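Local coordinates for protein peptidoglycan N-acetylglucosamine deacetylase (Agathobacter rectalis, PDB 5JMU) that probably removes N-acetyl groups from peptidoglycan N-acetylglucosamine, the chain being the zinc-binding catalytic domain of a longer protein, at residues S112-K126 and L213-N226. Sequence-based numbering, arbitrary orientation.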
loop_
_atom_site.group_PDB
_atom_site.type_symbol
_atom_site.label_atom_id
_atom_site.label_comp_id
_atom_site.label_asym_id
_atom_site.label_seq_id
_atom_site.Cartn_x
_atom_site.Cartn_y
_atom_site.Cartn_z
ATOM N N SER A 112 -1.356 -8.272 -8.495
ATOM C CA SER A 112 -0.035 -8.190 -9.128
ATOM C C SER A 112 1.068 -7.549 -8.281
ATOM O O SER A 112 2.241 -7.699 -8.599
ATOM C CB SER A 112 -0.123 -7.377 -10.430
ATOM O OG SER A 112 -0.966 -8.024 -11.392
ATOM N N ILE A 113 0.660 -6.818 -7.251
ATOM C CA ILE A 113 1.539 -5.986 -6.443
ATOM C C ILE A 113 1.274 -6.326 -4.990
ATOM O O ILE A 113 0.129 -6.609 -4.620
ATOM C CB ILE A 113 1.269 -4.453 -6.677
ATOM C CG1 ILE A 113 1.258 -4.135 -8.179
ATOM C CG2 ILE A 113 2.355 -3.587 -5.934
ATOM C CD1 ILE A 113 0.913 -2.641 -8.527
ATOM N N ILE A 114 2.335 -6.321 -4.189
ATOM C CA ILE A 114 2.214 -6.521 -2.749
ATOM C C ILE A 114 2.953 -5.445 -1.981
ATOM O O ILE A 114 3.794 -4.707 -2.540
ATOM C CB ILE A 114 2.743 -7.930 -2.301
ATOM C CG1 ILE A 114 4.281 -7.946 -2.288
ATOM C CG2 ILE A 114 2.241 -9.013 -3.225
ATOM C CD1 ILE A 114 4.848 -9.207 -1.567
ATOM N N ARG A 115 2.646 -5.320 -0.687
ATOM C CA ARG A 115 3.478 -4.538 0.225
ATOM C C ARG A 115 3.739 -5.423 1.424
ATOM O O ARG A 115 2.799 -5.832 2.111
ATOM C CB ARG A 115 2.802 -3.244 0.650
ATOM C CG ARG A 115 3.650 -2.501 1.760
ATOM C CD ARG A 115 3.059 -1.118 1.994
ATOM N NE ARG A 115 3.357 -0.217 0.887
ATOM C CZ ARG A 115 2.618 0.878 0.618
ATOM N NH1 ARG A 115 1.533 1.147 1.355
ATOM N NH2 ARG A 115 2.966 1.720 -0.375
ATOM N N PHE A 116 5.006 -5.688 1.702
ATOM C CA PHE A 116 5.349 -6.494 2.857
ATOM C C PHE A 116 4.916 -5.808 4.141
ATOM O O PHE A 116 5.148 -4.602 4.291
ATOM C CB PHE A 116 6.863 -6.691 2.934
ATOM C CG PHE A 116 7.432 -7.559 1.874
ATOM C CD1 PHE A 116 7.343 -8.962 1.935
ATOM C CD2 PHE A 116 8.080 -6.984 0.773
ATOM C CE1 PHE A 116 7.929 -9.784 0.956
ATOM C CE2 PHE A 116 8.659 -7.817 -0.245
ATOM C CZ PHE A 116 8.578 -9.217 -0.162
ATOM N N PRO A 117 4.324 -6.563 5.091
ATOM C CA PRO A 117 4.059 -5.965 6.397
ATOM C C PRO A 117 5.363 -5.503 7.049
ATOM O O PRO A 117 6.356 -6.230 7.102
ATOM C CB PRO A 117 3.361 -7.115 7.160
ATOM C CG PRO A 117 2.593 -7.846 6.027
ATOM C CD PRO A 117 3.619 -7.871 4.908
ATOM N N GLY A 118 5.364 -4.245 7.485
ATOM C CA GLY A 118 6.537 -3.601 8.053
ATOM C C GLY A 118 7.448 -2.994 6.983
ATOM O O GLY A 118 8.474 -2.382 7.314
ATOM N N GLY A 119 7.087 -3.160 5.708
ATOM C CA GLY A 119 7.949 -2.757 4.592
ATOM C C GLY A 119 8.971 -3.841 4.259
ATOM O O GLY A 119 9.242 -4.701 5.095
ATOM N N SER A 120 9.576 -3.826 3.068
ATOM C CA SER A 120 10.616 -4.828 2.780
ATOM C C SER A 120 11.837 -4.627 3.680
ATOM O O SER A 120 12.676 -5.537 3.813
ATOM C CB SER A 120 11.039 -4.757 1.294
ATOM O OG SER A 120 11.772 -3.569 1.002
ATOM N N SER A 121 11.895 -3.440 4.281
ATOM C CA SER A 121 12.979 -3.002 5.177
ATOM C C SER A 121 12.818 -3.426 6.628
ATOM O O SER A 121 13.697 -3.105 7.472
ATOM C CB SER A 121 13.060 -1.468 5.109
ATOM O OG SER A 121 11.743 -0.929 5.342
ATOM N N ASN A 122 11.728 -4.123 6.943
ATOM C CA ASN A 122 11.436 -4.416 8.359
ATOM C C ASN A 122 12.511 -5.270 9.003
ATOM O O ASN A 122 13.133 -6.085 8.340
ATOM C CB ASN A 122 10.077 -5.122 8.531
ATOM C CG ASN A 122 10.128 -6.603 8.180
ATOM O OD1 ASN A 122 10.599 -7.414 8.974
ATOM N ND2 ASN A 122 9.640 -6.958 7.004
ATOM N N THR A 123 12.712 -5.095 10.319
ATOM C CA THR A 123 13.593 -6.010 11.048
ATOM C C THR A 123 12.842 -6.863 12.049
ATOM O O THR A 123 13.444 -7.774 12.637
ATOM C CB THR A 123 14.711 -5.283 11.801
ATOM O OG1 THR A 123 14.158 -4.341 12.719
ATOM C CG2 THR A 123 15.615 -4.604 10.815
ATOM N N VAL A 124 11.536 -6.608 12.240
ATOM C CA VAL A 124 10.795 -7.478 13.148
ATOM C C VAL A 124 10.861 -8.958 12.688
ATOM O O VAL A 124 10.876 -9.873 13.513
ATOM C CB VAL A 124 9.313 -7.044 13.312
ATOM C CG1 VAL A 124 8.531 -7.057 12.012
ATOM C CG2 VAL A 124 8.632 -7.841 14.482
ATOM N N SER A 125 10.929 -9.161 11.363
ATOM C CA SER A 125 11.028 -10.516 10.852
ATOM C C SER A 125 12.300 -11.208 11.360
ATOM O O SER A 125 12.299 -12.443 11.375
ATOM C CB SER A 125 11.005 -10.525 9.323
ATOM O OG SER A 125 12.058 -9.699 8.824
ATOM N N LYS A 126 13.327 -10.469 11.831
ATOM C CA LYS A 126 14.522 -11.141 12.400
ATOM C C LYS A 126 14.182 -11.957 13.630
ATOM O O LYS A 126 14.866 -12.911 13.953
ATOM C CB LYS A 126 15.615 -10.158 12.822
ATOM C CG LYS A 126 16.305 -9.403 11.741
ATOM C CD LYS A 126 17.340 -8.433 12.352
ATOM C CE LYS A 126 17.876 -7.435 11.326
ATOM N NZ LYS A 126 18.687 -6.347 12.000
ATOM N N LEU A 213 -1.147 2.778 -8.495
ATOM C CA LEU A 213 0.009 1.986 -8.917
ATOM C C LEU A 213 -0.463 0.963 -9.905
ATOM O O LEU A 213 -1.519 0.328 -9.716
ATOM C CB LEU A 213 0.677 1.295 -7.705
ATOM C CG LEU A 213 1.484 2.246 -6.799
ATOM C CD1 LEU A 213 1.747 1.554 -5.454
ATOM C CD2 LEU A 213 2.772 2.698 -7.468
ATOM N N THR A 214 0.327 0.733 -10.960
ATOM C CA THR A 214 0.054 -0.346 -11.896
ATOM C C THR A 214 1.337 -1.130 -12.124
ATOM O O THR A 214 2.379 -0.792 -11.602
ATOM C CB THR A 214 -0.471 0.164 -13.236
ATOM O OG1 THR A 214 0.583 0.866 -13.915
ATOM C CG2 THR A 214 -1.630 1.111 -13.006
ATOM N N THR A 215 1.241 -2.183 -12.913
ATOM C CA THR A 215 2.423 -3.018 -13.121
ATOM C C THR A 215 3.511 -2.314 -13.937
ATOM O O THR A 215 4.643 -2.766 -13.940
ATOM C CB THR A 215 2.056 -4.347 -13.817
ATOM O OG1 THR A 215 1.393 -4.060 -15.037
ATOM C CG2 THR A 215 1.138 -5.177 -12.879
ATOM N N SER A 216 3.168 -1.222 -14.610
ATOM C CA SER A 216 4.195 -0.478 -15.329
ATOM C C SER A 216 4.708 0.724 -14.529
ATOM O O SER A 216 5.587 1.439 -15.017
ATOM C CB SER A 216 3.665 -0.053 -16.705
ATOM O OG SER A 216 2.439 0.589 -16.550
ATOM N N SER A 217 4.166 0.962 -13.319
ATOM C CA SER A 217 4.663 2.056 -12.478
ATOM C C SER A 217 6.061 1.764 -11.949
ATOM O O SER A 217 6.391 0.618 -11.623
ATOM C CB SER A 217 3.752 2.308 -11.263
ATOM O OG SER A 217 2.429 2.565 -11.689
ATOM N N PRO A 218 6.862 2.823 -11.779
ATOM C CA PRO A 218 8.089 2.621 -10.983
ATOM C C PRO A 218 7.708 2.222 -9.554
ATOM O O PRO A 218 6.753 2.783 -9.014
ATOM C CB PRO A 218 8.787 3.999 -11.043
ATOM C CG PRO A 218 7.622 5.001 -11.212
ATOM C CD PRO A 218 6.628 4.233 -12.148
HETATM N N MSE A 219 8.389 1.226 -8.976
HETATM C CA MSE A 219 8.154 0.865 -7.580
HETATM C C MSE A 219 9.110 1.631 -6.670
HETATM O O MSE A 219 10.223 1.985 -7.063
HETATM C CB MSE A 219 8.365 -0.656 -7.354
HETATM C CG MSE A 219 7.456 -1.571 -8.182
HETATM SE SE MSE A 219 5.644 -1.597 -7.499
HETATM C CE MSE A 219 4.707 -0.606 -8.914
ATOM N N SER A 220 8.672 1.852 -5.441
ATOM C CA SER A 220 9.529 2.449 -4.429
ATOM C C SER A 220 10.068 1.293 -3.594
ATOM O O SER A 220 9.255 0.568 -2.985
ATOM C CB SER A 220 8.715 3.431 -3.575
ATOM O OG SER A 220 9.499 3.983 -2.544
ATOM N N HIS A 221 11.394 1.084 -3.609
ATOM C CA HIS A 221 12.005 -0.002 -2.821
ATOM C C HIS A 221 12.956 0.517 -1.767
ATOM O O HIS A 221 13.897 1.283 -2.077
ATOM C CB HIS A 221 12.799 -0.979 -3.701
ATOM C CG HIS A 221 11.943 -1.857 -4.555
ATOM N ND1 HIS A 221 12.469 -2.749 -5.474
ATOM C CD2 HIS A 221 10.594 -1.978 -4.638
ATOM C CE1 HIS A 221 11.479 -3.379 -6.090
ATOM N NE2 HIS A 221 10.333 -2.940 -5.591
ATOM N N HIS A 222 12.753 0.082 -0.545
ATOM C CA HIS A 222 13.701 0.379 0.522
ATOM C C HIS A 222 14.908 -0.536 0.422
ATOM O O HIS A 222 14.929 -1.443 -0.405
ATOM C CB HIS A 222 13.043 0.123 1.870
ATOM C CG HIS A 222 11.945 1.074 2.236
ATOM N ND1 HIS A 222 11.160 0.879 3.343
ATOM C CD2 HIS A 222 11.528 2.230 1.667
ATOM C CE1 HIS A 222 10.286 1.876 3.444
ATOM N NE2 HIS A 222 10.489 2.706 2.440
ATOM N N ARG A 223 15.863 -0.336 1.332
ATOM C CA ARG A 223 16.953 -1.280 1.593
ATOM C C ARG A 223 16.362 -2.489 2.312
ATOM O O ARG A 223 15.486 -2.340 3.161
ATOM C CB ARG A 223 18.041 -0.607 2.476
ATOM C CG ARG A 223 19.222 -1.493 2.833
ATOM C CD ARG A 223 20.194 -0.803 3.795
ATOM N NE ARG A 223 21.428 -1.597 3.957
ATOM C CZ ARG A 223 21.616 -2.562 4.863
ATOM N NH1 ARG A 223 20.663 -2.878 5.736
ATOM N NH2 ARG A 223 22.775 -3.218 4.906
ATOM N N VAL A 224 16.817 -3.698 1.989
ATOM C CA VAL A 224 16.445 -4.845 2.812
ATOM C C VAL A 224 17.417 -4.976 3.997
ATOM O O VAL A 224 18.625 -4.945 3.822
ATOM C CB VAL A 224 16.436 -6.145 1.979
ATOM C CG1 VAL A 224 16.250 -7.379 2.865
ATOM C CG2 VAL A 224 15.338 -6.081 0.916
ATOM N N ASN A 225 16.862 -5.100 5.205
ATOM C CA ASN A 225 17.682 -5.138 6.419
ATOM C C ASN A 225 17.707 -6.477 7.154
ATOM O O ASN A 225 18.419 -6.631 8.120
ATOM C CB ASN A 225 17.184 -4.024 7.351
ATOM C CG ASN A 225 17.307 -2.708 6.680
ATOM O OD1 ASN A 225 18.411 -2.356 6.285
ATOM N ND2 ASN A 225 16.219 -1.959 6.576
ATOM N N ASN A 226 16.916 -7.434 6.675
ATOM C CA ASN A 226 16.943 -8.795 7.180
ATOM C C ASN A 226 17.064 -9.753 5.988
ATOM O O ASN A 226 16.231 -10.664 5.822
ATOM C CB ASN A 226 15.670 -9.117 7.969
ATOM C CG ASN A 226 15.726 -10.499 8.601
ATOM O OD1 ASN A 226 16.823 -10.994 8.916
ATOM N ND2 ASN A 226 14.576 -11.127 8.801
ATOM O OXT ASN A 226 17.958 -9.623 5.126
HETATM O O HOH W 1 14.321 -6.153 5.761
HETATM O O HOH W 2 13.554 -3.779 -0.977
HETATM O O HOH W 3 20.305 -5.146 9.373
#
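Leu213 meets Ile113, CB lying 4.0 Å from Ile113 CD1. That methyl also rests on the carbonyl of Thr214. Thr215 sets its CG2 methyl against Ser112 CB at 3.5 Å. The selenomethionine chain of Met219 bends at chi2 (-75°) and again at chi3, and its SE lies 4.2 Å from Ile113 CG2. Ser121 OG and His222 ND1 share a hydrogen bond of 2.8 Å, in plane at the ring edge; either may donate. Asp149 holds the backbone N of His222 and the hydroxyl of Ser120. In this NodB-type polysaccharide deacetylase domain, the C-terminal tail runs along the loop after strand 113-114, whose Arg115 O is hydrogen-bonded to ND1 of the zinc ligand His76. Asn225 ND2 gives a nearly straight bond to a lone pair of Ser121 O (2.9 Å, 174°). A water joins Asn225 N to the carbonyls of Ser120 and Asn122. Asn226 ND2 bonds Ser125 OG (2.9 Å), which donates to Asn122 OD1. Asn226 OD1 accepts from Gly131 N and passes Lys126 CG at 3.3 Å, the side chains running oppositely. Its OXT bonds Thr134 OG1. With an alanine here, Gly131 N would probably lose its acceptor and Ser125 OG its donor from the tail.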